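Local coordinates for protein enoyl-CoA hydratase (Mycobacterium tuberculosis, PDB 4JJT) that probably acts as a lyase of the crotonase family, adding water across the double bond of enoyl-CoA thioesters, at residues R16-T21 and E47-I52; I52-L57 and T90-G95. All coordinates share one frame; numbering follows the deposited sequence.

Contact 1 of 2, residues R16-T21 and E47-I52; sequences RVRTLT and EADDDI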
ATOM      1  N   ARG A  16     -28.525  17.553 -20.531  1.00 48.48           N
ATOM      2  CA  ARG A  16     -27.303  17.569 -19.728  1.00 44.17           C
ATOM      3  C   ARG A  16     -26.526  16.257 -19.790  1.00 39.85           C
ATOM      4  O   ARG A  16     -25.732  15.952 -18.901  1.00 42.22           O
ATOM      5  CB  ARG A  16     -27.610  17.948 -18.275  1.00 42.29           C
ATOM      6  CG  ARG A  16     -28.419  19.226 -18.128  1.00 46.42           C
ATOM      7  CD  ARG A  16     -28.639  19.585 -16.672  1.00 51.80           C
ATOM      8  NE  ARG A  16     -27.377  19.827 -15.982  1.00 58.26           N
ATOM      9  CZ  ARG A  16     -26.718  20.980 -16.017  1.00 60.79           C
ATOM     10  NH1 ARG A  16     -27.200  22.000 -16.715  1.00 62.05           N
ATOM     11  NH2 ARG A  16     -25.575  21.112 -15.359  1.00 59.59           N
ATOM     12  N   VAL A  17     -26.755  15.488 -20.849  1.00 41.75           N
ATOM     13  CA  VAL A  17     -26.040  14.235 -21.056  1.00 32.93           C
ATOM     14  C   VAL A  17     -25.271  14.277 -22.371  1.00 31.50           C
ATOM     15  O   VAL A  17     -25.851  14.497 -23.434  1.00 51.11           O
ATOM     16  CB  VAL A  17     -26.994  13.025 -21.067  1.00 49.67           C
ATOM     17  CG1 VAL A  17     -26.232  11.752 -21.410  1.00 30.68           C
ATOM     18  CG2 VAL A  17     -27.701  12.893 -19.728  1.00 35.16           C
ATOM     19  N   ARG A  18     -23.963  14.066 -22.285  1.00 30.38           N
ATOM     20  CA  ARG A  18     -23.093  14.071 -23.452  1.00 30.64           C
ATOM     21  C   ARG A  18     -22.791  12.652 -23.933  1.00 29.94           C
ATOM     22  O   ARG A  18     -22.149  11.870 -23.229  1.00 26.99           O
ATOM     23  CB  ARG A  18     -21.790  14.809 -23.124  1.00 27.32           C
ATOM     24  CG  ARG A  18     -20.694  14.666 -24.166  1.00 29.06           C
ATOM     25  CD  ARG A  18     -21.023  15.427 -25.432  1.00 30.72           C
ATOM     26  NE  ARG A  18     -21.527  16.769 -25.152  1.00 38.32           N
ATOM     27  CZ  ARG A  18     -20.761  17.821 -24.887  1.00 38.65           C
ATOM     28  NH1 ARG A  18     -19.441  17.694 -24.848  1.00 40.55           N
ATOM     29  NH2 ARG A  18     -21.316  19.000 -24.650  1.00 38.14           N
ATOM     30  N   THR A  19     -23.255  12.323 -25.132  1.00 32.57           N
ATOM     31  CA  THR A  19     -23.024  10.997 -25.689  1.00 32.43           C
ATOM     32  C   THR A  19     -21.867  11.023 -26.678  1.00 27.89           C
ATOM     33  O   THR A  19     -21.838  11.850 -27.588  1.00 29.61           O
ATOM     34  CB  THR A  19     -24.278  10.446 -26.389  1.00 39.94           C
ATOM     35  OG1 THR A  19     -25.408  10.577 -25.518  1.00 43.64           O
ATOM     36  CG2 THR A  19     -24.084   8.979 -26.746  1.00 40.50           C
ATOM     37  N   LEU A  20     -20.909  10.122 -26.483  1.00 29.07           N
ATOM     38  CA  LEU A  20     -19.778   9.985 -27.393  1.00 29.51           C
ATOM     39  C   LEU A  20     -19.847   8.649 -28.118  1.00 28.34           C
ATOM     40  O   LEU A  20     -19.792   7.592 -27.494  1.00 25.96           O
ATOM     41  CB  LEU A  20     -18.453  10.093 -26.638  1.00 26.00           C
ATOM     42  CG  LEU A  20     -18.223  11.346 -25.795  1.00 31.32           C
ATOM     43  CD1 LEU A  20     -16.839  11.305 -25.162  1.00 34.17           C
ATOM     44  CD2 LEU A  20     -18.402  12.604 -26.628  1.00 27.89           C
ATOM     45  N   THR A  21     -19.963   8.700 -29.441  1.00 29.39           N
ATOM     46  CA  THR A  21     -20.085   7.486 -30.240  1.00 28.44           C
ATOM     47  C   THR A  21     -18.880   7.252 -31.144  1.00 29.27           C
ATOM     48  O   THR A  21     -18.612   8.036 -32.051  1.00 27.90           O
ATOM     49  CB  THR A  21     -21.358   7.508 -31.109  1.00 33.65           C
ATOM     50  OG1 THR A  21     -22.508   7.680 -30.274  1.00 38.88           O
ATOM     51  CG2 THR A  21     -21.494   6.205 -31.887  1.00 29.04           C
ATOM     52  N   GLU A  47     -15.791  17.344 -19.167  1.00 38.63           N
ATOM     53  CA  GLU A  47     -15.380  17.666 -17.808  1.00 39.45           C
ATOM     54  C   GLU A  47     -15.356  19.174 -17.592  1.00 39.26           C
ATOM     55  O   GLU A  47     -15.624  19.659 -16.494  1.00 43.61           O
ATOM     56  CB  GLU A  47     -14.003  17.064 -17.513  1.00 42.12           C
ATOM     57  CG  GLU A  47     -13.460  17.371 -16.124  1.00 44.30           C
ATOM     58  CD  GLU A  47     -14.329  16.811 -15.016  1.00 51.32           C
ATOM     59  OE1 GLU A  47     -14.975  15.762 -15.229  1.00 56.60           O
ATOM     60  OE2 GLU A  47     -14.370  17.425 -13.928  1.00 49.41           O
ATOM     61  N   ALA A  48     -15.046  19.911 -18.653  1.00 36.69           N
ATOM     62  CA  ALA A  48     -14.920  21.364 -18.569  1.00 37.43           C
ATOM     63  C   ALA A  48     -16.244  22.088 -18.809  1.00 47.11           C
ATOM     64  O   ALA A  48     -16.378  23.266 -18.479  1.00 47.47           O
ATOM     65  CB  ALA A  48     -13.865  21.857 -19.546  1.00 38.65           C
ATOM     66  N   ASP A  49     -17.217  21.384 -19.380  1.00 50.78           N
ATOM     67  CA  ASP A  49     -18.508  21.987 -19.704  1.00 51.17           C
ATOM     68  C   ASP A  49     -19.466  21.933 -18.517  1.00 49.23           C
ATOM     69  O   ASP A  49     -19.883  20.853 -18.096  1.00 46.05           O
ATOM     70  CB  ASP A  49     -19.134  21.286 -20.915  1.00 52.07           C
ATOM     71  CG  ASP A  49     -20.186  22.135 -21.608  1.00 63.53           C
ATOM     72  OD1 ASP A  49     -20.720  23.066 -20.971  1.00 67.41           O
ATOM     73  OD2 ASP A  49     -20.480  21.870 -22.795  1.00 65.51           O
ATOM     74  N   ASP A  50     -19.824  23.103 -17.993  1.00 56.43           N
ATOM     75  CA  ASP A  50     -20.709  23.188 -16.832  1.00 59.71           C
ATOM     76  C   ASP A  50     -22.142  22.756 -17.133  1.00 54.38           C
ATOM     77  O   ASP A  50     -22.934  22.552 -16.217  1.00 55.82           O
ATOM     78  CB  ASP A  50     -20.710  24.604 -16.249  1.00 66.43           C
ATOM     79  CG  ASP A  50     -19.394  24.964 -15.589  1.00 70.35           C
ATOM     80  OD1 ASP A  50     -18.606  24.042 -15.285  1.00 70.77           O
ATOM     81  OD2 ASP A  50     -19.152  26.169 -15.366  1.00 74.23           O
ATOM     82  N   ASP A  51     -22.474  22.622 -18.413  1.00 48.98           N
ATOM     83  CA  ASP A  51     -23.819  22.215 -18.810  1.00 51.00           C
ATOM     84  C   ASP A  51     -23.929  20.706 -19.006  1.00 48.98           C
ATOM     85  O   ASP A  51     -24.951  20.205 -19.470  1.00 53.21           O
ATOM     86  CB  ASP A  51     -24.250  22.942 -20.087  1.00 58.77           C
ATOM     87  CG  ASP A  51     -24.563  24.405 -19.846  1.00 67.53           C
ATOM     88  OD1 ASP A  51     -25.013  24.742 -18.730  1.00 69.21           O
ATOM     89  OD2 ASP A  51     -24.363  25.220 -20.773  1.00 71.02           O
ATOM     90  N   ILE A  52     -22.868  19.990 -18.651  1.00 44.30           N
ATOM     91  CA  ILE A  52     -22.848  18.540 -18.759  1.00 38.64           C
ATOM     92  C   ILE A  52     -22.704  17.915 -17.377  1.00 37.36           C
ATOM     93  O   ILE A  52     -21.913  18.380 -16.559  1.00 37.40           O
ATOM     94  CB  ILE A  52     -21.702  18.063 -19.678  1.00 38.28           C
ATOM     95  CG1 ILE A  52     -21.855  18.670 -21.073  1.00 36.82           C
ATOM     96  CG2 ILE A  52     -21.670  16.544 -19.768  1.00 30.13           C
ATOM     97  CD1 ILE A  52     -23.175  18.346 -21.741  1.00 34.66           C
TER

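Contact 2 of 2, residues I52-L57 and T90-G95; sequences IDVVIL and TKPVIG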
ATOM      1  N   ILE A  52     -22.868  19.990 -18.651  1.00 44.30           N
ATOM      2  CA  ILE A  52     -22.848  18.540 -18.759  1.00 38.64           C
ATOM      3  C   ILE A  52     -22.704  17.915 -17.377  1.00 37.36           C
ATOM      4  O   ILE A  52     -21.913  18.380 -16.559  1.00 37.40           O
ATOM      5  CB  ILE A  52     -21.702  18.063 -19.678  1.00 38.28           C
ATOM      6  CG1 ILE A  52     -21.855  18.670 -21.073  1.00 36.82           C
ATOM      7  CG2 ILE A  52     -21.670  16.544 -19.768  1.00 30.13           C
ATOM      8  CD1 ILE A  52     -23.175  18.346 -21.741  1.00 34.66           C
ATOM      9  N   ASP A  53     -23.483  16.871 -17.114  1.00 39.73           N
ATOM     10  CA  ASP A  53     -23.432  16.184 -15.828  1.00 39.63           C
ATOM     11  C   ASP A  53     -22.989  14.729 -15.965  1.00 34.03           C
ATOM     12  O   ASP A  53     -22.313  14.194 -15.086  1.00 34.32           O
ATOM     13  CB  ASP A  53     -24.793  16.250 -15.129  1.00 43.82           C
ATOM     14  CG  ASP A  53     -25.189  17.663 -14.749  1.00 54.60           C
ATOM     15  OD1 ASP A  53     -24.287  18.505 -14.559  1.00 59.68           O
ATOM     16  OD2 ASP A  53     -26.405  17.930 -14.634  1.00 61.13           O
ATOM     17  N   VAL A  54     -23.387  14.089 -17.062  1.00 36.61           N
ATOM     18  CA  VAL A  54     -23.092  12.675 -17.282  1.00 30.20           C
ATOM     19  C   VAL A  54     -22.620  12.442 -18.716  1.00 29.19           C
ATOM     20  O   VAL A  54     -23.112  13.076 -19.648  1.00 36.78           O
ATOM     21  CB  VAL A  54     -24.333  11.783 -17.011  1.00 29.44           C
ATOM     22  CG1 VAL A  54     -23.983  10.309 -17.161  1.00 27.84           C
ATOM     23  CG2 VAL A  54     -24.892  12.038 -15.625  1.00 31.67           C
ATOM     24  N   VAL A  55     -21.661  11.538 -18.886  1.00 25.50           N
ATOM     25  CA  VAL A  55     -21.184  11.166 -20.212  1.00 23.25           C
ATOM     26  C   VAL A  55     -21.544   9.722 -20.549  1.00 28.18           C
ATOM     27  O   VAL A  55     -21.390   8.824 -19.723  1.00 27.38           O
ATOM     28  CB  VAL A  55     -19.654  11.348 -20.337  1.00 27.17           C
ATOM     29  CG1 VAL A  55     -19.188  10.991 -21.741  1.00 28.43           C
ATOM     30  CG2 VAL A  55     -19.268  12.772 -19.998  1.00 26.21           C
ATOM     31  N   ILE A  56     -22.037   9.506 -21.764  1.00 25.86           N
ATOM     32  CA  ILE A  56     -22.310   8.161 -22.262  1.00 24.26           C
ATOM     33  C   ILE A  56     -21.374   7.802 -23.409  1.00 24.40           C
ATOM     34  O   ILE A  56     -21.303   8.505 -24.415  1.00 27.04           O
ATOM     35  CB  ILE A  56     -23.767   8.011 -22.744  1.00 27.45           C
ATOM     36  CG1 ILE A  56     -24.737   8.249 -21.581  1.00 28.04           C
ATOM     37  CG2 ILE A  56     -23.996   6.628 -23.340  1.00 26.82           C
ATOM     38  CD1 ILE A  56     -26.185   8.047 -21.957  1.00 28.37           C
ATOM     39  N   LEU A  57     -20.650   6.702 -23.247  1.00 21.10           N
ATOM     40  CA  LEU A  57     -19.759   6.207 -24.289  1.00 28.69           C
ATOM     41  C   LEU A  57     -20.318   4.939 -24.914  1.00 30.91           C
ATOM     42  O   LEU A  57     -20.658   3.986 -24.215  1.00 31.86           O
ATOM     43  CB  LEU A  57     -18.360   5.949 -23.722  1.00 26.21           C
ATOM     44  CG  LEU A  57     -17.362   5.236 -24.629  1.00 31.00           C
ATOM     45  CD1 LEU A  57     -17.188   5.982 -25.940  1.00 34.09           C
ATOM     46  CD2 LEU A  57     -16.021   5.080 -23.924  1.00 39.38           C
ATOM     47  N   THR A  90     -14.701  14.278 -12.737  1.00 42.42           N
ATOM     48  CA  THR A  90     -15.609  14.284 -11.592  1.00 45.95           C
ATOM     49  C   THR A  90     -17.035  13.984 -12.046  1.00 47.35           C
ATOM     50  O   THR A  90     -17.950  13.871 -11.228  1.00 54.22           O
ATOM     51  CB  THR A  90     -15.588  15.639 -10.861  1.00 45.84           C
ATOM     52  OG1 THR A  90     -15.855  16.693 -11.795  1.00 46.55           O
ATOM     53  CG2 THR A  90     -14.230  15.878 -10.216  1.00 45.51           C
ATOM     54  N   LYS A  91     -17.214  13.862 -13.358  1.00 37.48           N
ATOM     55  CA  LYS A  91     -18.505  13.520 -13.939  1.00 39.60           C
ATOM     56  C   LYS A  91     -18.494  12.062 -14.378  1.00 37.39           C
ATOM     57  O   LYS A  91     -17.545  11.616 -15.019  1.00 38.46           O
ATOM     58  CB  LYS A  91     -18.816  14.431 -15.132  1.00 40.18           C
ATOM     59  CG  LYS A  91     -18.892  15.909 -14.777  1.00 39.96           C
ATOM     60  CD  LYS A  91     -19.018  16.787 -16.009  1.00 36.23           C
ATOM     61  CE  LYS A  91     -18.912  18.254 -15.629  1.00 36.65           C
ATOM     62  NZ  LYS A  91     -19.086  19.152 -16.798  1.00 39.79           N
ATOM     63  N   PRO A  92     -19.549  11.314 -14.024  1.00 28.68           N
ATOM     64  CA  PRO A  92     -19.650   9.881 -14.324  1.00 26.05           C
ATOM     65  C   PRO A  92     -19.675   9.573 -15.814  1.00 25.65           C
ATOM     66  O   PRO A  92     -20.278  10.302 -16.599  1.00 29.20           O
ATOM     67  CB  PRO A  92     -20.974   9.477 -13.670  1.00 24.33           C
ATOM     68  CG  PRO A  92     -21.730  10.743 -13.514  1.00 26.28           C
ATOM     69  CD  PRO A  92     -20.710  11.797 -13.261  1.00 24.46           C
ATOM     70  N   VAL A  93     -19.015   8.484 -16.191  1.00 25.28           N
ATOM     71  CA  VAL A  93     -19.012   8.028 -17.573  1.00 25.24           C
ATOM     72  C   VAL A  93     -19.681   6.663 -17.678  1.00 30.67           C
ATOM     73  O   VAL A  93     -19.194   5.680 -17.120  1.00 30.45           O
ATOM     74  CB  VAL A  93     -17.583   7.934 -18.133  1.00 22.22           C
ATOM     75  CG1 VAL A  93     -17.597   7.320 -19.522  1.00 19.14           C
ATOM     76  CG2 VAL A  93     -16.926   9.305 -18.155  1.00 26.00           C
ATOM     77  N   ILE A  94     -20.801   6.610 -18.391  1.00 34.43           N
ATOM     78  CA  ILE A  94     -21.508   5.358 -18.606  1.00 31.74           C
ATOM     79  C   ILE A  94     -21.081   4.721 -19.919  1.00 27.19           C
ATOM     80  O   ILE A  94     -21.127   5.349 -20.972  1.00 25.59           O
ATOM     81  CB  ILE A  94     -23.035   5.563 -18.632  1.00 33.35           C
ATOM     82  CG1 ILE A  94     -23.531   6.069 -17.277  1.00 34.01           C
ATOM     83  CG2 ILE A  94     -23.738   4.266 -19.008  1.00 31.52           C
ATOM     84  CD1 ILE A  94     -25.009   6.359 -17.246  1.00 34.24           C
ATOM     85  N   GLY A  95     -20.652   3.467 -19.845  1.00 18.78           N
ATOM     86  CA  GLY A  95     -20.287   2.716 -21.029  1.00 24.90           C
ATOM     87  C   GLY A  95     -21.415   1.810 -21.481  1.00 31.59           C
ATOM     88  O   GLY A  95     -21.773   0.853 -20.795  1.00 39.13           O
TER

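Contact 1 of 2, residues R16-T21 and E47-I52
The side chains of R18 and I52 cross at about a right angle where the strand 17-22 passes the loop that follows helix 33-48. The arginine leaves its backbone with CG anti to N (chi1 169°), then bends at chi2 and chi3, which brings its guanidinium back over the isoleucine. I52 CG1 lies over one face of that flat group, and the tip of the branch, CD1, comes within 3.5 Å of R18 NH2. The other branch, I52 CG2, rests 3.8 Å from R18 CB, so aliphatic stem and charged head both pack on one residue. D49 meets the same guanidinium at its edge, near its plane: OD2 forms a long salt bridge of 3.5 Å with R18 NH2, the carboxylate turned 62° from the guanidinium. R18 NE is bonded to T13 OG1 on the adjacent strand 9-14.

The second oxygen of D49 works within its own loop. OD1 accepts the backbone N of D51 at 3.1 Å, from above the carboxylate plane, making an Asx turn over a type I turn from D49 to I52.

R16 meets the turn at D50 and D51. D51 O lies over one face of its guanidinium, 3.9 Å above the plane and over its centre, while R16 NH2 gives a weak bond of 3.1 Å to D50 O. Closer to the backbone, R16 CA makes a CH-O contact of 3.5 Å with D51 O. NE is engaged in a salt bridge to D53.

Two arginines thus meet a turn rich in aspartates within the beta-alpha-beta unit formed by 17-22, 33-48 and 54-59. Their positive charge should offset the local acidity, and R16 would further polarise the D51 carbonyl.

Contact 2 of 2, residues I52-L57 and T90-G95
V55 and V93 are paired in parallel strands, followed by I56 with I94 and L57 with G95, the axes of 54-57 and 93-95 inclined by 23°. Three backbone bonds join them: V55 N to P92 O at 2.9 Å, I94 N to V55 O at 2.7 Å, and L57 N to I94 O at 2.7 Å. Two of these carbonyls also receive a CH-O contact: V55 O from V93 CA at 3.3 Å, and I94 O from I56 CA.

Apolar contacts lie on both faces. On one, V55 CB meets V93 CG2 at 4.0 Å, and L57 lies further along; helix 33-48 packs there through A46 and F39. On the opposite face V54 spreads its two methyls, CG1 meeting I94 CD1 at 4.1 Å and CG2 lying across the P92 ring at CG, 4.0 Å away. Helix 181-193 covers V54 and I94, and P92 also touches L156 of a second subunit.

Polar groups gather before the strands. K91, extended beyond CG, passes the I52 carbonyl, its CD 3.3 Å from I52 O. Its NZ appears to reach the carbonyls of I52 and A46, though its exact place is uncertain. D53 OD1 forms a salt bridge with R201 NH2.

The chemistry is that of a buried parallel pair: between aliphatic layers, three backbone bonds satisfy the N-H and C=O groups they join, while V93 N turns to D113 OD2.

In the fold
Contacts 1 and 2 follow one another along the chain and share I52; their centres lie about 7 Å apart. I52 ends the turn after helix 33-48 and leads into strand 54-59, which lies between strands 17-22 and 93-97 in the same sheet. Across that sheet L20 N probably bonds to I56 O at 2.7 Å, and the pair R16 NE with D53 OD2 joins the two contacts. Contact 1 is at the surface, contact 2 is buried. The active site can be placed by inference alone: as in crotonase relatives, the oxyanion-hole N-H groups probably come from the loop beyond strand 54-59 and from the start of helix 104-111.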